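Local coordinates for F1 capsule-anchoring protein (Yersinia pestis, PDB 3FCG) that serves as the outer-membrane usher for secretion of Caf1 fibres, this construct being its middle domain, which resembles a Caf1 subunit and is crucial for that secretion, at residues A23-V29 against N40-P44. Sequence-based numbering, arbitrary orientation.
Sequences ARTQARV and NELVP
Val-43, Arg-28 and Val-29 give up the most surface here, where strand 27-32 meets its hairpin partner 37-43. Build both as extended backbone, running antiparallel with 153° between the axes of 27-29 and 40-43, closest approach 4.7 Å. Val-29 faces Glu-41 as a hydrogen-bonded pair: Val-29 N reaches Glu-41 O at 2.9 Å, and Glu-41 N returns to Val-29 O at 3.2 Å. One residue back along 27-29 and one forward along 40-43, Arg-28 and Leu-42 form a non-hydrogen-bonded pair, CA to CA 4.4 Å. Val-43 N donates to Ala-27 O at 2.9 Å, almost straight; the return bond, Ala-27 N to Val-43 O, is bent, at 3.2 Å. This is the edge hairpin of a four-stranded antiparallel sheet in a beta-sandwich-like domain, with 37-43 outermost within the chain and 60-67 flanking 27-32. Val-29 (chi1 t) and Val-43 (chi1 m) share the inward face, CG2 to CG2 3.8 Å, and Val-29 continues onto Phe-48 and Leu-50 of 46-50. The face bearing Arg-28 and Leu-42 is more open: Arg-28 CB lies 3.8 Å from Leu-42 CD2, and with chi1 and chi2 t, chi3 p and chi4 near 98° its NH1 donates to Asn-40 OD1 at 3.0 Å. Ahead of the strand, Ala-23 CB lies 4.5 Å from Val-43 CG2, before the loop where backbone N of Arg-24 and Thr-25 OG1 are hydrogen-bonded to the Glu-68 carboxylate.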
loop_
_atom_site.group_PDB
_atom_site.type_symbol
_atom_site.label_atom_id
_atom_site.label_comp_id
_atom_site.label_asym_id
_atom_site.label_seq_id
_atom_site.Cartn_x
_atom_site.Cartn_y
_atom_site.Cartn_z
ATOM N N ALA A 23 4.231 7.470 -18.107
ATOM C CA ALA A 23 3.232 7.608 -19.164
ATOM C C ALA A 23 3.485 8.885 -19.962
ATOM O O ALA A 23 3.747 9.944 -19.381
ATOM C CB ALA A 23 1.828 7.615 -18.569
ATOM N N ARG A 24 3.417 8.781 -21.289
ATOM C CA ARG A 24 3.633 9.935 -22.164
ATOM C C ARG A 24 2.481 10.930 -22.015
ATOM O O ARG A 24 2.636 11.973 -21.375
ATOM C CB ARG A 24 3.812 9.499 -23.622
ATOM N N THR A 25 1.327 10.594 -22.588
ATOM C CA THR A 25 0.098 11.349 -22.361
ATOM C C THR A 25 -0.560 10.862 -21.069
ATOM O O THR A 25 0.028 10.073 -20.327
ATOM C CB THR A 25 -0.896 11.180 -23.536
ATOM O OG1 THR A 25 -1.185 9.789 -23.733
ATOM C CG2 THR A 25 -0.328 11.773 -24.826
ATOM N N GLN A 26 -1.769 11.339 -20.788
ATOM C CA GLN A 26 -2.578 10.739 -19.735
ATOM C C GLN A 26 -3.165 9.445 -20.293
ATOM O O GLN A 26 -3.859 9.456 -21.314
ATOM C CB GLN A 26 -3.656 11.701 -19.215
ATOM C CG GLN A 26 -4.616 12.273 -20.256
ATOM C CD GLN A 26 -5.508 13.374 -19.696
ATOM O OE1 GLN A 26 -5.460 13.690 -18.505
ATOM N NE2 GLN A 26 -6.327 13.966 -20.560
ATOM N N ALA A 27 -2.860 8.329 -19.633
ATOM C CA ALA A 27 -3.059 7.016 -20.234
ATOM C C ALA A 27 -3.769 5.994 -19.345
ATOM O O ALA A 27 -4.064 6.259 -18.177
ATOM C CB ALA A 27 -1.716 6.465 -20.705
ATOM N N ARG A 28 -4.048 4.832 -19.933
ATOM C CA ARG A 28 -4.572 3.675 -19.220
ATOM C C ARG A 28 -3.485 2.612 -19.146
ATOM O O ARG A 28 -3.022 2.119 -20.178
ATOM C CB ARG A 28 -5.801 3.116 -19.941
ATOM C CG ARG A 28 -6.285 1.772 -19.409
ATOM C CD ARG A 28 -7.596 1.362 -20.049
ATOM N NE ARG A 28 -7.440 0.826 -21.400
ATOM C CZ ARG A 28 -7.397 -0.470 -21.699
ATOM N NH1 ARG A 28 -7.494 -1.390 -20.747
ATOM N NH2 ARG A 28 -7.258 -0.851 -22.960
ATOM N N VAL A 29 -3.078 2.264 -17.928
ATOM C CA VAL A 29 -2.051 1.242 -17.734
ATOM C C VAL A 29 -2.680 -0.101 -17.374
ATOM O O VAL A 29 -3.295 -0.253 -16.317
ATOM C CB VAL A 29 -1.002 1.650 -16.673
ATOM C CG1 VAL A 29 0.166 0.677 -16.690
ATOM C CG2 VAL A 29 -0.499 3.061 -16.929
ATOM N N ASN A 40 -5.926 -2.408 -13.995
ATOM C CA ASN A 40 -6.397 -1.468 -15.003
ATOM C C ASN A 40 -6.634 -0.120 -14.327
ATOM O O ASN A 40 -7.613 0.055 -13.594
ATOM C CB ASN A 40 -7.674 -1.986 -15.674
ATOM C CG ASN A 40 -7.538 -2.102 -17.183
ATOM O OD1 ASN A 40 -6.881 -1.284 -17.828
ATOM N ND2 ASN A 40 -8.165 -3.124 -17.754
ATOM N N GLU A 41 -5.721 0.820 -14.558
ATOM C CA GLU A 41 -5.747 2.107 -13.870
ATOM C C GLU A 41 -5.486 3.267 -14.824
ATOM O O GLU A 41 -4.500 3.269 -15.564
ATOM C CB GLU A 41 -4.725 2.114 -12.728
ATOM C CG GLU A 41 -4.825 3.318 -11.796
ATOM C CD GLU A 41 -3.845 3.258 -10.633
ATOM O OE1 GLU A 41 -3.655 2.165 -10.055
ATOM O OE2 GLU A 41 -3.270 4.313 -10.289
ATOM N N LEU A 42 -6.383 4.249 -14.799
ATOM C CA LEU A 42 -6.210 5.483 -15.558
ATOM C C LEU A 42 -5.356 6.437 -14.735
ATOM O O LEU A 42 -5.629 6.665 -13.551
ATOM C CB LEU A 42 -7.566 6.115 -15.884
ATOM C CG LEU A 42 -8.536 5.330 -16.777
ATOM C CD1 LEU A 42 -9.971 5.733 -16.491
ATOM C CD2 LEU A 42 -8.213 5.511 -18.255
ATOM N N VAL A 43 -4.316 6.982 -15.360
ATOM C CA VAL A 43 -3.333 7.814 -14.658
ATOM C C VAL A 43 -3.061 9.141 -15.375
ATOM O O VAL A 43 -3.209 9.226 -16.597
ATOM C CB VAL A 43 -1.982 7.062 -14.451
ATOM C CG1 VAL A 43 -2.123 5.968 -13.398
ATOM C CG2 VAL A 43 -1.456 6.497 -15.768
ATOM N N PRO A 44 -2.669 10.186 -14.614
ATOM C CA PRO A 44 -2.146 11.402 -15.237
ATOM C C PRO A 44 -0.803 11.141 -15.922
ATOM O O PRO A 44 -0.158 10.124 -15.647
ATOM C CB PRO A 44 -1.951 12.351 -14.049
ATOM C CG PRO A 44 -1.810 11.461 -12.866
ATOM C CD PRO A 44 -2.712 10.300 -13.143
#